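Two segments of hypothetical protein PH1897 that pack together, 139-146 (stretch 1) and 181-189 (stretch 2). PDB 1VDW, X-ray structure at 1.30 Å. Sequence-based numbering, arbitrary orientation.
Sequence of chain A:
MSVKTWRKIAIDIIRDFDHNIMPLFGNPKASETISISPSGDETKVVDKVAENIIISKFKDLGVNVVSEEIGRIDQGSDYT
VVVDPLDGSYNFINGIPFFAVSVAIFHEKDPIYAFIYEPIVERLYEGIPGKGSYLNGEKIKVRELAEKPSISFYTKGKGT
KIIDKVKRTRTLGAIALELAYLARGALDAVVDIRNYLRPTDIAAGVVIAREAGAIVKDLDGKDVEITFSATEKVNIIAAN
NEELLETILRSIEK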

ATOM      1  N   LYS A 139       5.194 -21.466   9.246  1.00 13.22           N
ATOM      2  CA  LYS A 139       6.145 -21.443   8.141  1.00 14.39           C
ATOM      3  C   LYS A 139       5.567 -20.791   6.882  1.00 13.14           C
ATOM      4  O   LYS A 139       4.414 -21.024   6.514  1.00 14.73           O
ATOM      5  CB  LYS A 139       6.616 -22.866   7.817  1.00 17.47           C
ATOM      6  CG  LYS A 139       7.561 -22.942   6.627  1.00 21.05           C
ATOM      7  CD  LYS A 139       8.193 -24.320   6.475  1.00 25.13           C
ATOM      8  CE  LYS A 139       9.193 -24.597   7.587  1.00 25.84           C
ATOM      9  NZ  LYS A 139       9.898 -25.895   7.393  1.00 29.66           N
ATOM     10  N   ILE A 140       6.373 -19.952   6.236  1.00 11.97           N
ATOM     11  CA  ILE A 140       5.964 -19.289   5.003  1.00 12.59           C
ATOM     12  C   ILE A 140       6.972 -19.593   3.906  1.00 12.26           C
ATOM     13  O   ILE A 140       8.127 -19.918   4.180  1.00 13.84           O
ATOM     14  CB  ILE A 140       5.861 -17.740   5.164  1.00 11.20           C
ATOM     15  CG1 ILE A 140       7.179 -17.162   5.687  1.00 11.01           C
ATOM     16  CG2 ILE A 140       4.685 -17.394   6.069  1.00 11.12           C
ATOM     17  CD1 ILE A 140       7.233 -15.635   5.669  1.00 12.04           C
ATOM     18  N   LYS A 141       6.527 -19.501   2.661  1.00 11.87           N
ATOM     19  CA  LYS A 141       7.398 -19.738   1.517  1.00 12.15           C
ATOM     20  C   LYS A 141       6.881 -18.940   0.335  1.00 11.03           C
ATOM     21  O   LYS A 141       5.709 -18.560   0.299  1.00 10.85           O
ATOM     22  CB  LYS A 141       7.439 -21.230   1.155  1.00 15.11           C
ATOM     23  CG  LYS A 141       6.098 -21.826   0.764  1.00 20.01           C
ATOM     24  CD  LYS A 141       6.222 -23.329   0.541  1.00 24.08           C
ATOM     25  CE  LYS A 141       4.876 -23.976   0.245  1.00 27.27           C
ATOM     26  NZ  LYS A 141       4.300 -23.532  -1.055  1.00 29.25           N
ATOM     27  N   VAL A 142       7.755 -18.666  -0.626  1.00 11.53           N
ATOM     28  CA  VAL A 142       7.329 -17.927  -1.804  1.00 10.94           C
ATOM     29  C   VAL A 142       6.304 -18.787  -2.527  1.00 11.02           C
ATOM     30  O   VAL A 142       6.296 -20.017  -2.389  1.00 12.39           O
ATOM     31  CB  VAL A 142       8.509 -17.622  -2.762  1.00 10.83           C
ATOM     32  CG1 VAL A 142       9.503 -16.705  -2.079  1.00 12.12           C
ATOM     33  CG2 VAL A 142       9.193 -18.918  -3.211  1.00 11.81           C
ATOM     34  N   ARG A 143       5.414 -18.149  -3.271  1.00 11.32           N
ATOM     35  CA  ARG A 143       4.416 -18.909  -4.004  1.00 12.14           C
ATOM     36  C   ARG A 143       4.980 -19.336  -5.349  1.00 13.87           C
ATOM     37  O   ARG A 143       5.973 -18.790  -5.828  1.00 13.26           O
ATOM     38  CB  ARG A 143       3.149 -18.078  -4.216  1.00 12.15           C
ATOM     39  CG  ARG A 143       3.300 -16.898  -5.170  1.00 12.70           C
ATOM     40  CD  ARG A 143       1.984 -16.139  -5.253  1.00 13.37           C
ATOM     41  NE  ARG A 143       2.044 -14.960  -6.111  1.00 12.26           N
ATOM     42  CZ  ARG A 143       1.205 -13.933  -6.012  1.00 12.45           C
ATOM     43  NH1 ARG A 143       0.252 -13.937  -5.089  1.00 13.01           N
ATOM     44  NH2 ARG A 143       1.302 -12.912  -6.847  1.00 14.42           N
ATOM     45  N   GLU A 144       4.345 -20.335  -5.944  1.00 16.71           N
ATOM     46  CA  GLU A 144       4.765 -20.816  -7.246  1.00 18.27           C
ATOM     47  C   GLU A 144       4.202 -19.824  -8.261  1.00 18.68           C
ATOM     48  O   GLU A 144       3.082 -19.338  -8.099  1.00 21.13           O
ATOM     49  CB  GLU A 144       4.195 -22.215  -7.489  1.00 22.53           C
ATOM     50  CG  GLU A 144       4.943 -23.032  -8.528  1.00 26.54           C
ATOM     51  CD  GLU A 144       4.411 -24.449  -8.646  1.00 29.08           C
ATOM     52  OE1 GLU A 144       5.055 -25.273  -9.330  1.00 31.79           O
ATOM     53  OE2 GLU A 144       3.345 -24.740  -8.060  1.00 30.95           O
ATOM     54  N   LEU A 145       4.982 -19.499  -9.284  1.00 18.06           N
ATOM     55  CA  LEU A 145       4.526 -18.572 -10.316  1.00 17.69           C
ATOM     56  C   LEU A 145       3.561 -19.339 -11.214  1.00 18.13           C
ATOM     57  O   LEU A 145       3.966 -20.265 -11.918  1.00 19.15           O
ATOM     58  CB  LEU A 145       5.717 -18.058 -11.131  1.00 17.98           C
ATOM     59  CG  LEU A 145       5.426 -17.016 -12.216  1.00 17.41           C
ATOM     60  CD1 LEU A 145       4.757 -15.789 -11.600  1.00 18.04           C
ATOM     61  CD2 LEU A 145       6.729 -16.633 -12.906  1.00 20.31           C
ATOM     62  N   ALA A 146       2.288 -18.958 -11.192  1.00 18.35           N
ATOM     63  CA  ALA A 146       1.281 -19.653 -11.988  1.00 19.43           C
ATOM     64  C   ALA A 146       0.353 -18.747 -12.786  1.00 19.87           C
ATOM     65  O   ALA A 146      -0.662 -19.203 -13.311  1.00 19.74           O
ATOM     66  CB  ALA A 146       0.459 -20.567 -11.087  1.00 20.89           C
ATOM     67  N   TYR A 181       6.275  -9.596   1.910  1.00  7.69           N
ATOM     68  CA  TYR A 181       5.127 -10.051   1.134  1.00  7.85           C
ATOM     69  C   TYR A 181       5.588 -11.075   0.106  1.00  8.67           C
ATOM     70  O   TYR A 181       4.902 -12.068  -0.138  1.00  9.29           O
ATOM     71  CB  TYR A 181       4.438  -8.878   0.437  1.00  8.78           C
ATOM     72  CG  TYR A 181       3.671  -7.945   1.357  1.00  8.80           C
ATOM     73  CD1 TYR A 181       3.528  -8.209   2.722  1.00  9.81           C
ATOM     74  CD2 TYR A 181       3.094  -6.782   0.851  1.00  9.06           C
ATOM     75  CE1 TYR A 181       2.829  -7.328   3.561  1.00  9.27           C
ATOM     76  CE2 TYR A 181       2.401  -5.903   1.674  1.00 10.50           C
ATOM     77  CZ  TYR A 181       2.273  -6.181   3.023  1.00  9.85           C
ATOM     78  OH  TYR A 181       1.596  -5.284   3.816  1.00 11.39           O
ATOM     79  N   LEU A 182       6.741 -10.826  -0.507  1.00  8.79           N
ATOM     80  CA  LEU A 182       7.299 -11.774  -1.463  1.00  9.27           C
ATOM     81  C   LEU A 182       7.568 -13.095  -0.734  1.00  9.26           C
ATOM     82  O   LEU A 182       7.250 -14.177  -1.236  1.00 10.36           O
ATOM     83  CB  LEU A 182       8.609 -11.228  -2.030  1.00  9.00           C
ATOM     84  CG  LEU A 182       9.484 -12.197  -2.829  1.00 10.19           C
ATOM     85  CD1 LEU A 182       8.766 -12.636  -4.095  1.00 12.77           C
ATOM     86  CD2 LEU A 182      10.802 -11.515  -3.158  1.00 10.90           C
ATOM     87  N   ALA A 183       8.127 -12.990   0.467  1.00  8.90           N
ATOM     88  CA  ALA A 183       8.470 -14.158   1.264  1.00  8.86           C
ATOM     89  C   ALA A 183       7.293 -15.059   1.605  1.00 10.78           C
ATOM     90  O   ALA A 183       7.458 -16.275   1.719  1.00 11.55           O
ATOM     91  CB  ALA A 183       9.173 -13.721   2.542  1.00  9.49           C
ATOM     92  N   ARG A 184       6.106 -14.487   1.778  1.00 10.46           N
ATOM     93  CA  ARG A 184       4.960 -15.321   2.127  1.00 10.82           C
ATOM     94  C   ARG A 184       4.016 -15.604   0.965  1.00 11.87           C
ATOM     95  O   ARG A 184       2.966 -16.217   1.149  1.00 13.20           O
ATOM     96  CB  ARG A 184       4.186 -14.725   3.310  1.00 11.66           C
ATOM     97  CG  ARG A 184       3.488 -13.410   3.039  1.00 10.80           C
ATOM     98  CD  ARG A 184       2.656 -12.986   4.250  1.00 12.27           C
ATOM     99  NE  ARG A 184       2.041 -11.676   4.054  1.00 12.68           N
ATOM    100  CZ  ARG A 184       0.973 -11.453   3.294  1.00 11.84           C
ATOM    101  NH1 ARG A 184       0.381 -12.454   2.661  1.00 12.23           N
ATOM    102  NH2 ARG A 184       0.522 -10.219   3.135  1.00 12.66           N
ATOM    103  N   GLY A 185       4.379 -15.145  -0.226  1.00 10.40           N
ATOM    104  CA  GLY A 185       3.562 -15.418  -1.398  1.00 10.99           C
ATOM    105  C   GLY A 185       2.476 -14.437  -1.797  1.00 10.70           C
ATOM    106  O   GLY A 185       1.523 -14.822  -2.477  1.00 12.53           O
ATOM    107  N   ALA A 186       2.611 -13.175  -1.395  1.00 10.17           N
ATOM    108  CA  ALA A 186       1.629 -12.150  -1.736  1.00  8.88           C
ATOM    109  C   ALA A 186       2.050 -11.374  -2.985  1.00  9.49           C
ATOM    110  O   ALA A 186       1.262 -10.609  -3.541  1.00 10.38           O
ATOM    111  CB  ALA A 186       1.445 -11.202  -0.559  1.00  9.65           C
ATOM    112  N   LEU A 187       3.298 -11.576  -3.405  1.00  9.22           N
ATOM    113  CA  LEU A 187       3.873 -10.948  -4.596  1.00  9.06           C
ATOM    114  C   LEU A 187       4.820 -11.960  -5.229  1.00  9.78           C
ATOM    115  O   LEU A 187       5.303 -12.872  -4.554  1.00 10.69           O
ATOM    116  CB  LEU A 187       4.674  -9.691  -4.236  1.00 10.15           C
ATOM    117  CG  LEU A 187       3.910  -8.471  -3.723  1.00  9.12           C
ATOM    118  CD1 LEU A 187       4.912  -7.412  -3.265  1.00 10.71           C
ATOM    119  CD2 LEU A 187       2.994  -7.930  -4.810  1.00 10.73           C
ATOM    120  N   ASP A 188       5.091 -11.793  -6.522  1.00 10.39           N
ATOM    121  CA  ASP A 188       6.001 -12.687  -7.237  1.00 10.68           C
ATOM    122  C   ASP A 188       7.405 -12.099  -7.329  1.00 10.35           C
ATOM    123  O   ASP A 188       8.378 -12.832  -7.493  1.00 10.96           O
ATOM    124  CB  ASP A 188       5.473 -12.963  -8.640  1.00 11.59           C
ATOM    125  CG  ASP A 188       4.113 -13.620  -8.624  1.00 11.87           C
ATOM    126  OD1 ASP A 188       4.025 -14.810  -8.252  1.00 13.52           O
ATOM    127  OD2 ASP A 188       3.132 -12.934  -8.971  1.00 12.80           O
ATOM    128  N   ALA A 189       7.511 -10.777  -7.236  1.00  9.99           N
ATOM    129  CA  ALA A 189       8.813 -10.121  -7.305  1.00  9.95           C
ATOM    130  C   ALA A 189       8.785  -8.730  -6.684  1.00  9.67           C
ATOM    131  O   ALA A 189       7.722  -8.124  -6.521  1.00  9.25           O
ATOM    132  CB  ALA A 189       9.278 -10.023  -8.768  1.00 12.01           C
TER
HETATM  133  O   HOH W   1       3.543 -18.607   2.698  1.00 17.28           O
HETATM  134  O   HOH W   2       6.198 -15.293  -3.596  1.00 11.45           O
HETATM  135  O   HOH W   3       1.776 -16.602  -9.636  1.00 26.37           O

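This is a loop laid across the end of a helix, fastened by one two-pronged salt bridge and by waters that stand in for direct backbone hydrogen bonds. Stretch 1 leaves its strand and passes the turn where the helix of stretch 2 gives out, with the CA atoms of R143 and G185 4.4 Å apart. At that turn A186 N bonds Y181 O and G185 N bonds L182 O, a Schellman motif. G185 has positive phi, and a CB there would jam against the preceding carbonyl and lie only 3.3 Å from R143 CB, so glycine suits both the turn and the close crossing.

The backbones touch without bonding directly: V142 N is 3.4 Å from A183 O, but at a poor angle. Water 2 bridges the gap instead, accepting from R143 N and donating to L182 O and L187 O; water 1 similarly links K141 N to R184 O.

R143 points toward stretch 2 and runs extended beyond its p chi1 to D188. NE meets OD1 at 2.9 Å and NH2 meets OD2 at 2.8 Å, both nearly linear, pairing charge with directional bonding. The apolar share is modest: I140 CD1 rests 4.1 Å from A183 CB, while I140 CG2 lies 3.9 Å from R184 CB.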